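ADP-ribosylating toxin CARDS (Mycoplasma pneumoniae, PDB 4TLV) transfers ADP-ribose from NAD(+) to multiple target proteins as the main virulence factor of this bacterium and causes vacuoles in mammalian cells. Local coordinates at residues A[84-95]-A[186-197]. Residues are numbered along the deposited sequence; the frame is centred on the assembly and turned at random.
With ACT (acetate ion), chain N.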
loop_
_atom_site.group_PDB
_atom_site.type_symbol
_atom_site.label_atom_id
_atom_site.label_comp_id
_atom_site.label_asym_id
_atom_site.label_seq_id
_atom_site.Cartn_x
_atom_site.Cartn_y
_atom_site.Cartn_z
ATOM N N ARG A 84 13.401 -13.686 -8.543
ATOM C CA ARG A 84 12.258 -14.528 -8.866
ATOM C C ARG A 84 11.757 -15.149 -7.577
ATOM O O ARG A 84 12.524 -15.756 -6.838
ATOM C CB ARG A 84 12.614 -15.636 -9.883
ATOM C CG ARG A 84 11.468 -16.592 -10.214
ATOM C CD ARG A 84 11.878 -17.680 -11.263
ATOM N NE ARG A 84 13.236 -18.173 -11.019
ATOM C CZ ARG A 84 13.564 -19.032 -10.057
ATOM N NH1 ARG A 84 12.626 -19.539 -9.253
ATOM N NH2 ARG A 84 14.836 -19.380 -9.892
ATOM N N ALA A 85 10.462 -14.997 -7.321
ATOM C CA ALA A 85 9.842 -15.550 -6.116
ATOM C C ALA A 85 9.423 -17.007 -6.317
ATOM O O ALA A 85 9.111 -17.419 -7.425
ATOM C CB ALA A 85 8.640 -14.719 -5.726
ATOM N N ASP A 86 9.418 -17.777 -5.231
ATOM C CA ASP A 86 9.003 -19.178 -5.286
ATOM C C ASP A 86 8.251 -19.510 -3.989
ATOM O O ASP A 86 7.928 -18.603 -3.231
ATOM C CB ASP A 86 10.203 -20.118 -5.538
ATOM C CG ASP A 86 11.272 -20.037 -4.432
ATOM O OD1 ASP A 86 10.909 -19.790 -3.266
ATOM O OD2 ASP A 86 12.476 -20.262 -4.723
ATOM N N GLN A 87 7.966 -20.787 -3.742
ATOM C CA GLN A 87 7.087 -21.179 -2.627
ATOM C C GLN A 87 7.629 -20.831 -1.235
ATOM O O GLN A 87 6.886 -20.907 -0.252
ATOM C CB GLN A 87 6.763 -22.685 -2.691
ATOM C CG GLN A 87 7.976 -23.535 -2.313
ATOM C CD GLN A 87 7.729 -25.049 -2.349
ATOM O OE1 GLN A 87 6.761 -25.530 -2.952
ATOM N NE2 GLN A 87 8.620 -25.804 -1.700
ATOM N N HIS A 88 8.904 -20.457 -1.112
ATOM C CA HIS A 88 9.347 -20.028 0.217
ATOM C C HIS A 88 9.302 -18.503 0.439
ATOM O O HIS A 88 9.825 -18.001 1.430
ATOM C CB HIS A 88 10.663 -20.706 0.674
ATOM C CG HIS A 88 11.927 -20.015 0.253
ATOM N ND1 HIS A 88 12.303 -19.874 -1.066
ATOM C CD2 HIS A 88 12.963 -19.534 0.989
ATOM C CE1 HIS A 88 13.490 -19.288 -1.127
ATOM N NE2 HIS A 88 13.911 -19.072 0.108
ATOM N N PHE A 89 8.641 -17.796 -0.480
ATOM C CA PHE A 89 8.365 -16.364 -0.339
ATOM C C PHE A 89 6.904 -16.152 0.099
ATOM O O PHE A 89 5.989 -16.625 -0.565
ATOM C CB PHE A 89 8.545 -15.644 -1.678
ATOM C CG PHE A 89 9.964 -15.547 -2.167
ATOM C CD1 PHE A 89 10.708 -16.691 -2.452
ATOM C CD2 PHE A 89 10.523 -14.301 -2.427
ATOM C CE1 PHE A 89 12.007 -16.589 -2.953
ATOM C CE2 PHE A 89 11.825 -14.186 -2.920
ATOM C CZ PHE A 89 12.559 -15.326 -3.190
ATOM N N TYR A 90 6.701 -15.400 1.178
ATOM C CA TYR A 90 5.386 -15.196 1.780
ATOM C C TYR A 90 5.071 -13.728 1.963
ATOM O O TYR A 90 5.943 -12.947 2.319
ATOM C CB TYR A 90 5.369 -15.822 3.180
ATOM C CG TYR A 90 5.595 -17.308 3.129
ATOM C CD1 TYR A 90 6.883 -17.833 3.130
ATOM C CD2 TYR A 90 4.516 -18.187 3.050
ATOM C CE1 TYR A 90 7.100 -19.221 3.044
ATOM C CE2 TYR A 90 4.720 -19.566 2.973
ATOM C CZ TYR A 90 6.007 -20.071 2.980
ATOM O OH TYR A 90 6.199 -21.434 2.919
ATOM N N ASN A 91 3.809 -13.366 1.788
ATOM C CA ASN A 91 3.406 -11.967 1.984
ATOM C C ASN A 91 3.204 -11.587 3.464
ATOM O O ASN A 91 2.424 -12.231 4.183
ATOM C CB ASN A 91 2.134 -11.655 1.188
ATOM C CG ASN A 91 1.765 -10.183 1.264
ATOM O OD1 ASN A 91 0.965 -9.793 2.088
ATOM N ND2 ASN A 91 2.398 -9.354 0.421
ATOM N N ALA A 92 3.896 -10.540 3.916
ATOM C CA ALA A 92 3.819 -10.154 5.325
ATOM C C ALA A 92 2.402 -9.724 5.702
ATOM O O ALA A 92 1.856 -10.178 6.724
ATOM C CB ALA A 92 4.849 -9.045 5.659
ATOM N N ARG A 93 1.786 -8.859 4.896
ATOM C CA ARG A 93 0.431 -8.390 5.251
ATOM C C ARG A 93 -0.602 -9.537 5.338
ATOM O O ARG A 93 -1.358 -9.618 6.309
ATOM C CB ARG A 93 -0.066 -7.274 4.308
ATOM C CG ARG A 93 0.440 -5.857 4.709
ATOM C CD ARG A 93 -0.604 -5.080 5.550
ATOM N NE ARG A 93 -1.762 -4.797 4.716
ATOM C CZ ARG A 93 -2.968 -5.336 4.864
ATOM N NH1 ARG A 93 -3.223 -6.157 5.876
ATOM N NH2 ARG A 93 -3.925 -5.037 3.992
ATOM N N ALA A 94 -0.622 -10.418 4.338
ATOM C CA ALA A 94 -1.591 -11.503 4.320
ATOM C C ALA A 94 -1.339 -12.448 5.498
ATOM O O ALA A 94 -2.276 -12.987 6.101
ATOM C CB ALA A 94 -1.512 -12.271 2.988
ATOM N N THR A 95 -0.065 -12.669 5.801
ATOM C CA THR A 95 0.304 -13.503 6.936
ATOM C C THR A 95 -0.290 -12.909 8.219
ATOM O O THR A 95 -0.857 -13.625 9.051
ATOM C CB THR A 95 1.849 -13.662 7.050
ATOM O OG1 THR A 95 2.332 -14.408 5.926
ATOM C CG2 THR A 95 2.238 -14.405 8.347
ATOM N N GLN A 186 18.481 -18.855 -12.914
ATOM C CA GLN A 186 17.729 -19.920 -13.566
ATOM C C GLN A 186 16.271 -19.512 -13.742
ATOM O O GLN A 186 15.620 -19.116 -12.771
ATOM C CB GLN A 186 17.833 -21.210 -12.734
ATOM C CG GLN A 186 19.272 -21.711 -12.580
ATOM C CD GLN A 186 19.375 -22.941 -11.695
ATOM O OE1 GLN A 186 18.414 -23.695 -11.558
ATOM N NE2 GLN A 186 20.544 -23.147 -11.087
ATOM N N GLU A 187 15.753 -19.595 -14.971
ATOM C CA GLU A 187 14.343 -19.269 -15.213
ATOM C C GLU A 187 13.501 -20.502 -14.921
ATOM O O GLU A 187 13.426 -21.423 -15.737
ATOM C CB GLU A 187 14.101 -18.803 -16.656
ATOM C CG GLU A 187 12.646 -18.409 -16.933
ATOM C CD GLU A 187 12.084 -17.524 -15.824
ATOM O OE1 GLU A 187 12.502 -16.344 -15.737
ATOM O OE2 GLU A 187 11.246 -18.017 -15.028
ATOM N N LEU A 188 12.891 -20.549 -13.745
ATOM C CA LEU A 188 12.157 -21.750 -13.367
ATOM C C LEU A 188 10.634 -21.613 -13.427
ATOM O O LEU A 188 9.926 -22.545 -13.073
ATOM C CB LEU A 188 12.595 -22.217 -11.984
ATOM C CG LEU A 188 14.071 -22.606 -11.914
ATOM C CD1 LEU A 188 14.437 -23.022 -10.480
ATOM C CD2 LEU A 188 14.396 -23.728 -12.928
ATOM N N GLN A 189 10.143 -20.457 -13.864
ATOM C CA GLN A 189 8.703 -20.201 -13.942
ATOM C C GLN A 189 7.960 -20.596 -12.662
ATOM O O GLN A 189 7.028 -21.413 -12.675
ATOM C CB GLN A 189 8.071 -20.846 -15.182
ATOM C CG GLN A 189 8.726 -20.400 -16.478
ATOM C CD GLN A 189 8.094 -21.038 -17.719
ATOM O OE1 GLN A 189 7.656 -22.190 -17.693
ATOM N NE2 GLN A 189 8.050 -20.285 -18.805
ATOM N N THR A 190 8.387 -19.995 -11.560
ATOM C CA THR A 190 7.768 -20.213 -10.253
ATOM C C THR A 190 6.924 -18.998 -9.883
ATOM O O THR A 190 6.868 -18.023 -10.631
ATOM C CB THR A 190 8.850 -20.426 -9.171
ATOM O OG1 THR A 190 9.777 -19.332 -9.199
ATOM C CG2 THR A 190 9.616 -21.713 -9.415
ATOM N N GLN A 191 6.271 -19.049 -8.725
ATOM C CA GLN A 191 5.554 -17.890 -8.213
ATOM C C GLN A 191 5.647 -17.877 -6.688
ATOM O O GLN A 191 5.890 -18.912 -6.077
ATOM C CB GLN A 191 4.089 -17.950 -8.625
ATOM C CG GLN A 191 3.356 -19.130 -8.001
ATOM C CD GLN A 191 1.851 -19.058 -8.183
ATOM O OE1 GLN A 191 1.417 -18.824 -9.416
ATOM N NE2 GLN A 191 1.084 -19.203 -7.220
ATOM N N ALA A 192 5.461 -16.711 -6.080
ATOM C CA ALA A 192 5.488 -16.611 -4.625
ATOM C C ALA A 192 4.379 -17.485 -4.046
ATOM O O ALA A 192 3.385 -17.747 -4.712
ATOM C CB ALA A 192 5.316 -15.166 -4.181
ATOM N N ASN A 193 4.551 -17.934 -2.807
ATOM C CA ASN A 193 3.504 -18.700 -2.148
ATOM C C ASN A 193 2.227 -17.855 -1.984
ATOM O O ASN A 193 2.293 -16.726 -1.496
ATOM C CB ASN A 193 3.992 -19.173 -0.773
ATOM C CG ASN A 193 3.241 -20.407 -0.301
ATOM O OD1 ASN A 193 2.015 -20.454 -0.378
ATOM N ND2 ASN A 193 3.977 -21.431 0.127
ATOM N N ASP A 194 1.068 -18.378 -2.385
ATOM C CA ASP A 194 -0.169 -17.586 -2.229
ATOM C C ASP A 194 -0.853 -17.786 -0.882
ATOM O O ASP A 194 -1.931 -17.241 -0.645
ATOM C CB ASP A 194 -1.172 -17.793 -3.390
ATOM C CG ASP A 194 -1.700 -19.227 -3.495
ATOM O OD1 ASP A 194 -1.356 -20.084 -2.653
ATOM O OD2 ASP A 194 -2.474 -19.499 -4.447
ATOM N N GLN A 195 -0.221 -18.562 -0.009
ATOM C CA GLN A 195 -0.770 -18.821 1.325
ATOM C C GLN A 195 -0.133 -17.960 2.402
ATOM O O GLN A 195 1.019 -17.554 2.281
ATOM C CB GLN A 195 -0.546 -20.280 1.709
ATOM C CG GLN A 195 -0.742 -21.262 0.594
ATOM C CD GLN A 195 -2.044 -21.960 0.709
ATOM O OE1 GLN A 195 -2.117 -23.063 1.247
ATOM N NE2 GLN A 195 -3.094 -21.338 0.191
ATOM N N PRO A 196 -0.878 -17.707 3.485
ATOM C CA PRO A 196 -0.300 -17.035 4.655
ATOM C C PRO A 196 0.712 -17.961 5.300
ATOM O O PRO A 196 0.540 -19.197 5.311
ATOM C CB PRO A 196 -1.486 -16.846 5.610
ATOM C CG PRO A 196 -2.630 -17.570 5.028
ATOM C CD PRO A 196 -2.285 -18.102 3.674
ATOM N N TRP A 197 1.772 -17.374 5.834
ATOM C CA TRP A 197 2.825 -18.158 6.471
ATOM C C TRP A 197 2.402 -18.664 7.854
ATOM O O TRP A 197 1.767 -17.941 8.617
ATOM C CB TRP A 197 4.077 -17.300 6.641
ATOM C CG TRP A 197 5.197 -18.053 7.244
ATOM C CD1 TRP A 197 6.089 -18.869 6.594
ATOM C CD2 TRP A 197 5.569 -18.069 8.629
ATOM N NE1 TRP A 197 6.988 -19.396 7.499
ATOM C CE2 TRP A 197 6.692 -18.921 8.752
ATOM C CE3 TRP A 197 5.062 -17.455 9.775
ATOM C CZ2 TRP A 197 7.317 -19.163 9.972
ATOM C CZ3 TRP A 197 5.687 -17.701 10.997
ATOM C CH2 TRP A 197 6.797 -18.550 11.077
HETATM C C ACT N . -7.425 -6.471 5.008
HETATM O O ACT N . -6.179 -6.429 4.924
HETATM O OXT ACT N . -7.909 -7.290 5.832
HETATM C CH3 ACT N . -8.280 -5.586 4.152
HETATM O O HOH W 1 1.995 -15.379 0.969
HETATM O O HOH W 2 -0.578 -16.568 9.097
#
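Trp197 turns the edge of its five-membered ring onto one face of the Tyr90 ring, a T-shaped stack with the planes at 78°. This is one end of a long seam in the mono-ADP-ribosyltransferase domain, where the irregular segment 186-197 runs beside the type I turn Asp86-Phe89, the strand 89-91 and the start of helix 92-104. Trp197 CD1 sits over the centre of the Tyr90 ring, 3.7 Å from Tyr90 CD1. Thr95 OG1 accepts from Trp197 N at 3.0 Å, nearly straight at 169°. The side chain of Asn193 lies alongside Tyr90, pointing the same way. Its CG is anti to the backbone N (chi1 -156°), which brings the amide to the turn. There Asn193 ND2 donates to a lone pair of Gln87 O at 3.0 Å, in the carbonyl plane. Asn193 N bonds to Phe89 O, also at 3.0 Å. Asn193 OD1 closes an Asx turn on Gln195 N. A water links Asn91 N to Asn193 O and Gln195 O.

At the other end, Thr190 OG1 makes two bonds to segment 84-95. It donates to Ala85 O at 2.7 Å and accepts from Arg84 NH1 at 2.9 Å, in the guanidinium plane. Leu188 CB lies over one face of that guanidinium. Arg84 NE and NH2 add weak bonds to Gln186 O.

The second shell fixes these groups. Thr95 OG1 donates to Asn91 O, which positions it as an acceptor. Phe49 and Phe136 meet the indole edge-to-face, and Trp197 NE1 bonds to Asp138 OD2.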